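Local atomic coordinates of citrate lyase (Yersinia pestis, PDB entry 3QLL), a protein that resembles the beta subunit of citrate lyase and probably acts as a magnesium-dependent lyase, although its exact role remains putative. Residues A[175-180]-A[214-219]; A[240-245]-A[266-271]. All blocks are in the same frame, centred on the assembly; numbering follows the deposited sequence.

Interaction 1: residues A[175-180]-A[214-219]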
ATOM      1  N   SER A 175      -1.530 -11.834  -9.115  1.00 42.20           N
ATOM      2  CA  SER A 175      -1.790 -12.856 -10.116  1.00 37.33           C
ATOM      3  C   SER A 175      -0.504 -13.483 -10.684  1.00 47.30           C
ATOM      4  O   SER A 175      -0.552 -14.653 -11.065  1.00 58.03           O
ATOM      5  CB  SER A 175      -2.696 -12.305 -11.234  1.00 41.37           C
ATOM      6  OG  SER A 175      -2.065 -11.466 -12.166  1.00 68.30           O
ATOM      7  N   ILE A 176       0.589 -12.715 -10.799  1.00 42.52           N
ATOM      8  CA  ILE A 176       1.913 -13.229 -11.214  1.00 44.72           C
ATOM      9  C   ILE A 176       2.488 -14.275 -10.242  1.00 45.09           C
ATOM     10  O   ILE A 176       3.069 -15.275 -10.664  1.00 47.23           O
ATOM     11  CB  ILE A 176       2.922 -12.057 -11.396  1.00 43.83           C
ATOM     12  CG1 ILE A 176       2.506 -11.244 -12.619  1.00 37.58           C
ATOM     13  CG2 ILE A 176       4.378 -12.563 -11.480  1.00 32.72           C
ATOM     14  CD1 ILE A 176       3.166  -9.869 -12.728  1.00 35.52           C
ATOM     15  N   ALA A 177       2.420 -13.971  -8.944  1.00 42.76           N
ATOM     16  CA  ALA A 177       2.936 -14.870  -7.887  1.00 38.75           C
ATOM     17  C   ALA A 177       2.157 -16.185  -7.818  1.00 44.48           C
ATOM     18  O   ALA A 177       2.690 -17.182  -7.372  1.00 44.79           O
ATOM     19  CB  ALA A 177       2.933 -14.176  -6.529  1.00 39.84           C
ATOM     20  N   ALA A 178       0.939 -16.188  -8.360  1.00 34.02           N
ATOM     21  CA  ALA A 178       0.082 -17.358  -8.344  1.00 43.21           C
ATOM     22  C   ALA A 178       0.046 -18.023  -9.741  1.00 49.42           C
ATOM     23  O   ALA A 178      -0.758 -18.948  -9.992  1.00 47.50           O
ATOM     24  CB  ALA A 178      -1.336 -16.976  -7.889  1.00 36.92           C
ATOM     25  N   ALA A 179       0.904 -17.552 -10.643  1.00 39.30           N
ATOM     26  CA  ALA A 179       0.758 -17.910 -12.079  1.00 46.16           C
ATOM     27  C   ALA A 179       0.980 -19.387 -12.425  1.00 42.88           C
ATOM     28  O   ALA A 179       0.390 -19.890 -13.362  1.00 46.63           O
ATOM     29  CB  ALA A 179       1.690 -17.028 -12.938  1.00 51.07           C
ATOM     30  N   THR A 180       2.023 -19.973 -11.858  1.00 45.44           N
ATOM     31  CA  THR A 180       2.376 -21.378 -12.096  1.00 48.80           C
ATOM     32  C   THR A 180       3.218 -21.925 -10.949  1.00 39.57           C
ATOM     33  O   THR A 180       4.009 -21.195 -10.378  1.00 48.43           O
ATOM     34  CB  THR A 180       3.109 -21.529 -13.463  1.00 59.92           C
ATOM     35  OG1 THR A 180       3.668 -22.837 -13.549  1.00 62.83           O
ATOM     36  CG2 THR A 180       4.245 -20.573 -13.549  1.00 52.21           C
ATOM     37  N   VAL A 214       6.414  -8.718  -1.265  1.00 38.09           N
ATOM     38  CA  VAL A 214       6.658  -9.737  -0.235  1.00 39.12           C
ATOM     39  C   VAL A 214       5.344 -10.459   0.123  1.00 52.81           C
ATOM     40  O   VAL A 214       5.292 -11.687   0.163  1.00 45.65           O
ATOM     41  CB  VAL A 214       7.300  -9.108   1.034  1.00 39.02           C
ATOM     42  CG1 VAL A 214       7.351 -10.102   2.182  1.00 43.45           C
ATOM     43  CG2 VAL A 214       8.681  -8.634   0.715  1.00 38.28           C
ATOM     44  N   SER A 215       4.275  -9.698   0.323  1.00 41.90           N
ATOM     45  CA  SER A 215       2.967 -10.280   0.617  1.00 48.14           C
ATOM     46  C   SER A 215       2.487 -11.319  -0.434  1.00 44.89           C
ATOM     47  O   SER A 215       2.006 -12.373  -0.093  1.00 47.25           O
ATOM     48  CB  SER A 215       1.925  -9.167   0.773  1.00 48.15           C
ATOM     49  OG  SER A 215       0.635  -9.723   0.856  1.00 68.75           O
ATOM     50  N   ALA A 216       2.653 -11.001  -1.703  1.00 42.09           N
ATOM     51  CA  ALA A 216       2.254 -11.849  -2.813  1.00 43.54           C
ATOM     52  C   ALA A 216       3.080 -13.135  -2.840  1.00 49.87           C
ATOM     53  O   ALA A 216       2.538 -14.245  -3.005  1.00 55.37           O
ATOM     54  CB  ALA A 216       2.374 -11.079  -4.148  1.00 39.21           C
ATOM     55  N   CYS A 217       4.378 -12.989  -2.593  1.00 37.83           N
ATOM     56  CA  CYS A 217       5.289 -14.134  -2.450  1.00 47.59           C
ATOM     57  C   CYS A 217       4.898 -15.078  -1.323  1.00 44.36           C
ATOM     58  O   CYS A 217       4.753 -16.304  -1.554  1.00 49.36           O
ATOM     59  CB  CYS A 217       6.742 -13.638  -2.251  1.00 35.90           C
ATOM     60  SG  CYS A 217       7.355 -12.899  -3.856  1.00 42.34           S
ATOM     61  N   ALA A 218       4.704 -14.510  -0.126  1.00 43.16           N
ATOM     62  CA  ALA A 218       4.368 -15.265   1.094  1.00 46.90           C
ATOM     63  C   ALA A 218       3.084 -16.062   0.959  1.00 50.24           C
ATOM     64  O   ALA A 218       2.950 -17.164   1.477  1.00 60.49           O
ATOM     65  CB  ALA A 218       4.273 -14.309   2.294  1.00 49.15           C
HETATM   66  N   MSE A 219       2.144 -15.472   0.242  1.00 54.69           N
HETATM   67  CA  MSE A 219       0.855 -16.047  -0.074  1.00 55.86           C
HETATM   68  C   MSE A 219       0.963 -17.282  -1.001  1.00 57.79           C
HETATM   69  O   MSE A 219       0.131 -18.175  -0.986  1.00 55.50           O
HETATM   70  CB  MSE A 219       0.094 -14.958  -0.810  1.00 53.76           C
HETATM   71  CG  MSE A 219      -1.111 -15.431  -1.525  1.00 69.46           C
HETATM   72 SE   MSE A 219      -2.478 -15.418  -0.156  1.00118.35          SE
HETATM   73  CE  MSE A 219      -3.524 -13.959  -0.853  1.00 81.80           C
TER
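Ala177 and Ala216 meet methyl to methyl. Both CB atoms are directed at the opposite segment, and Ala177 CB lies 3.9 Å from Ala216 CB. The Ala177 methyl also reaches the backbone of its partner. Its shortest approach is Ala177 CB to Ala216 O, at 3.5 Å. Ala216 C follows at 3.8 Å from Ala177 CB. The methyl of Ala177 therefore rests against both the methyl and the carbonyl group of Ala216.

Small side chains let the two backbones come close. The CA atoms of Ala177 and Ala216 are 5.9 Å apart. Cys217 is more marginal, because its CB points away from 175-180. Its backbone is what comes near, with Cys217 N 4.4 Å from Ala177 CB. The side chain of Cys217 packs instead on Leu186 of strand 183-188. Ala177 and Ile176 also touch Leu186, so this strand lies beneath both segments.

The fold is a parallel eight-stranded beta/alpha barrel of the HpcH/HpaI aldolase/citrate lyase family. Ala177 belongs to the short helix 173-177, which precedes strand 183-188. Ala216 lies near the end of helix 203-220, which precedes strand 224-226. The contact thus joins two helical elements of the outer layer, away from the predicted metal and substrate sites. Other residues of 214-219 face a second subunit: Val214 packs on Ile197 of that subunit and Ser215 on its Val167.

Ala216 O accepts a hydrogen bond from Asn220 ND2 in its own helix. The polar atom beside the Ala177 methyl therefore has a partner. Across the two segments the contact is van der Waals packing, and its closeness rests on the small size of the two alanines.

Interaction 2: residues A[240-245]-A[266-271]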
ATOM      1  N   SER A 240      22.395  -1.735   5.686  1.00 55.70           N
ATOM      2  CA  SER A 240      21.150  -1.138   6.096  1.00 50.44           C
ATOM      3  C   SER A 240      19.971  -1.643   5.229  1.00 52.46           C
ATOM      4  O   SER A 240      18.927  -2.042   5.775  1.00 46.80           O
ATOM      5  CB  SER A 240      21.249   0.377   6.047  1.00 59.68           C
ATOM      6  OG  SER A 240      20.020   0.972   6.410  1.00 80.70           O
ATOM      7  N   GLU A 241      20.136  -1.597   3.895  1.00 48.30           N
ATOM      8  CA  GLU A 241      19.086  -2.026   2.955  1.00 50.02           C
ATOM      9  C   GLU A 241      18.783  -3.515   3.133  1.00 55.93           C
ATOM     10  O   GLU A 241      17.581  -3.940   3.130  1.00 47.08           O
ATOM     11  CB  GLU A 241      19.452  -1.703   1.488  1.00 48.66           C
ATOM     12  CG  GLU A 241      18.333  -2.024   0.500  1.00 51.87           C
ATOM     13  CD  GLU A 241      18.564  -1.485  -0.931  1.00 56.31           C
ATOM     14  OE1 GLU A 241      18.902  -2.277  -1.840  1.00 58.75           O
ATOM     15  OE2 GLU A 241      18.380  -0.250  -1.135  1.00 53.44           O
ATOM     16  N   THR A 242      19.847  -4.298   3.307  1.00 46.39           N
ATOM     17  CA  THR A 242      19.698  -5.740   3.476  1.00 47.13           C
ATOM     18  C   THR A 242      18.886  -6.105   4.740  1.00 51.77           C
ATOM     19  O   THR A 242      17.956  -6.909   4.690  1.00 54.85           O
ATOM     20  CB  THR A 242      21.100  -6.438   3.521  1.00 53.87           C
ATOM     21  OG1 THR A 242      21.862  -6.021   2.384  1.00 51.06           O
ATOM     22  CG2 THR A 242      20.986  -7.937   3.499  1.00 51.65           C
ATOM     23  N   LEU A 243      19.196  -5.446   5.849  1.00 53.83           N
ATOM     24  CA  LEU A 243      18.469  -5.617   7.097  1.00 59.03           C
ATOM     25  C   LEU A 243      16.992  -5.198   7.003  1.00 55.59           C
ATOM     26  O   LEU A 243      16.099  -5.894   7.498  1.00 59.40           O
ATOM     27  CB  LEU A 243      19.164  -4.830   8.203  1.00 62.55           C
ATOM     28  CG  LEU A 243      20.396  -5.511   8.799  1.00 75.03           C
ATOM     29  CD1 LEU A 243      21.133  -4.569   9.768  1.00 73.83           C
ATOM     30  CD2 LEU A 243      20.054  -6.855   9.440  1.00 73.44           C
ATOM     31  N   ARG A 244      16.750  -4.035   6.402  1.00 54.07           N
ATOM     32  CA  ARG A 244      15.385  -3.554   6.146  1.00 54.04           C
ATOM     33  C   ARG A 244      14.603  -4.567   5.324  1.00 45.98           C
ATOM     34  O   ARG A 244      13.428  -4.835   5.617  1.00 52.58           O
ATOM     35  CB  ARG A 244      15.396  -2.204   5.422  1.00 46.03           C
ATOM     36  CG  ARG A 244      15.601  -1.022   6.345  1.00 55.83           C
ATOM     37  CD  ARG A 244      15.508   0.325   5.601  1.00 68.88           C
ATOM     38  NE  ARG A 244      14.449   1.172   6.148  1.00 75.68           N
ATOM     39  CZ  ARG A 244      14.388   2.495   6.005  1.00 76.74           C
ATOM     40  NH1 ARG A 244      15.317   3.132   5.299  1.00 75.10           N
ATOM     41  NH2 ARG A 244      13.389   3.185   6.548  1.00 74.08           N
ATOM     42  N   ALA A 245      15.256  -5.124   4.302  1.00 46.55           N
ATOM     43  CA  ALA A 245      14.618  -6.118   3.430  1.00 47.54           C
ATOM     44  C   ALA A 245      14.285  -7.380   4.222  1.00 50.28           C
ATOM     45  O   ALA A 245      13.180  -7.959   4.121  1.00 51.87           O
ATOM     46  CB  ALA A 245      15.499  -6.442   2.256  1.00 42.53           C
ATOM     47  N   THR A 266      26.027 -13.173   5.192  1.00 66.25           N
ATOM     48  CA  THR A 266      26.096 -13.090   6.636  1.00 71.00           C
ATOM     49  C   THR A 266      24.803 -12.602   7.265  1.00 73.72           C
ATOM     50  O   THR A 266      24.323 -13.204   8.224  1.00 76.15           O
ATOM     51  CB  THR A 266      27.242 -12.170   7.085  1.00 70.25           C
ATOM     52  OG1 THR A 266      28.466 -12.632   6.511  1.00 74.46           O
ATOM     53  CG2 THR A 266      27.333 -12.155   8.596  1.00 66.57           C
ATOM     54  N   LEU A 267      24.252 -11.520   6.712  1.00 71.70           N
ATOM     55  CA  LEU A 267      23.067 -10.861   7.273  1.00 70.86           C
ATOM     56  C   LEU A 267      21.774 -11.704   7.131  1.00 62.84           C
ATOM     57  O   LEU A 267      20.833 -11.550   7.913  1.00 69.82           O
ATOM     58  CB  LEU A 267      22.875  -9.456   6.651  1.00 59.12           C
ATOM     59  CG  LEU A 267      23.931  -8.407   7.080  1.00 56.81           C
ATOM     60  CD1 LEU A 267      23.708  -7.043   6.429  1.00 55.80           C
ATOM     61  CD2 LEU A 267      23.965  -8.247   8.582  1.00 57.66           C
ATOM     62  N   PHE A 268      21.759 -12.603   6.151  1.00 55.49           N
ATOM     63  CA  PHE A 268      20.645 -13.526   5.924  1.00 59.22           C
ATOM     64  C   PHE A 268      20.943 -14.907   6.556  1.00 71.62           C
ATOM     65  O   PHE A 268      20.279 -15.904   6.244  1.00 72.19           O
ATOM     66  CB  PHE A 268      20.352 -13.679   4.436  1.00 51.50           C
ATOM     67  CG  PHE A 268      19.454 -12.614   3.862  1.00 54.25           C
ATOM     68  CD1 PHE A 268      18.125 -12.491   4.275  1.00 60.35           C
ATOM     69  CD2 PHE A 268      19.902 -11.802   2.855  1.00 46.86           C
ATOM     70  CE1 PHE A 268      17.269 -11.533   3.684  1.00 56.30           C
ATOM     71  CE2 PHE A 268      19.072 -10.849   2.265  1.00 48.68           C
ATOM     72  CZ  PHE A 268      17.755 -10.715   2.671  1.00 51.20           C
ATOM     73  N   THR A 269      21.938 -14.964   7.437  1.00 60.00           N
ATOM     74  CA  THR A 269      22.275 -16.199   8.106  1.00 83.79           C
ATOM     75  C   THR A 269      21.745 -16.119   9.528  1.00 91.53           C
ATOM     76  O   THR A 269      22.012 -15.157  10.247  1.00100.48           O
ATOM     77  CB  THR A 269      23.798 -16.460   8.105  1.00 80.68           C
ATOM     78  OG1 THR A 269      24.238 -16.628   6.754  1.00 73.94           O
ATOM     79  CG2 THR A 269      24.125 -17.729   8.832  1.00 73.51           C
ATOM     80  N   PRO A 270      20.944 -17.126   9.918  1.00 98.18           N
ATOM     81  CA  PRO A 270      20.273 -17.195  11.226  1.00106.73           C
ATOM     82  C   PRO A 270      21.236 -17.200  12.426  1.00116.71           C
ATOM     83  O   PRO A 270      22.336 -17.768  12.333  1.00117.96           O
ATOM     84  CB  PRO A 270      19.550 -18.534  11.148  1.00105.27           C
ATOM     85  CG  PRO A 270      19.341 -18.804   9.698  1.00 95.36           C
ATOM     86  CD  PRO A 270      20.547 -18.220   9.010  1.00 90.55           C
ATOM     87  N   THR A 271      20.811 -16.591  13.539  1.00128.02           N
ATOM     88  CA  THR A 271      21.608 -16.541  14.777  1.00134.22           C
ATOM     89  C   THR A 271      21.371 -17.807  15.564  1.00143.03           C
ATOM     90  O   THR A 271      20.365 -18.489  15.360  1.00144.48           O
ATOM     91  CB  THR A 271      21.273 -15.324  15.674  1.00136.02           C
ATOM     92  OG1 THR A 271      20.186 -15.584  16.571  1.00143.20           O
ATOM     93  CG2 THR A 271      21.149 -14.002  14.850  1.00138.51           C
TER
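Thr242 packs against both Leu267 and Phe268, and these contacts are apolar. Its methyl touches both residues. Thr242 CG2 lies 3.7 Å from Phe268 CE2 and 4.0 Å from Leu267 CB. The methyl approaches the ring obliquely. A second ring carbon, Phe268 CD2, is 4.1 Å from Thr242 CG2. Leu267 meets the threonine with one of its branches as well. Leu267 CD1 is 4.0 Å from Thr242 CB and 4.1 Å from Thr242 CG2. Threonine and leucine thus touch at several carbons, and their side chains run at a slant to each other. The other branch of Leu267 goes to a different partner. Leu267 CD2 meets Leu243 CD2 at 4.2 Å, methyl to methyl. Leu243 does not aim its CB straight at 266-271, but its far end comes closer. This leucine pair forms the more exposed margin, whereas Thr242 is buried.

In the beta/alpha barrel, helix 235-248 comes just before the last strand, 252-255. Helix 261-267 follows that strand, so the contact joins the helices before and after it. Leu267 belongs to the second helix, and Phe268 is the first residue to leave helical geometry. The ring of Phe268 turns back toward helix 235-248. With CG anti to its carbonyl carbon (chi1 -84°), the ring carbons CD2 and CE2 come to the Thr242 methyl. Thr242 and Phe268 also both touch Lys253 of the strand between the helices.

The polar end of Thr242 looks elsewhere. Its methyl stands anti to the backbone N, while the hydroxyl lies beside that N, anti to the carbonyl carbon. There Thr242 OG1 is hydrogen-bonded to Leu238 O, one turn back in its own helix.

Interactions 1 and 2 lie in the outer helical layer of one beta/alpha barrel. Their centres are about 22 Å apart, and their nearest atoms are about 6 Å apart without touching. They come in series along the chain: 175-180 and 214-219 first, then 240-245 and 266-271. No helix is shared. Helix 203-220 of interaction 1 and helix 235-248 of interaction 2 follow one another, with strand 224-226 between them. Phe250 connects the neighbourhoods, since Val214 and Ala245 both touch it. Interaction 1 bypasses helix 190-197, whereas interaction 2 joins the helices before and after strand 252-255. Both lie away from the predicted magnesium and substrate sites.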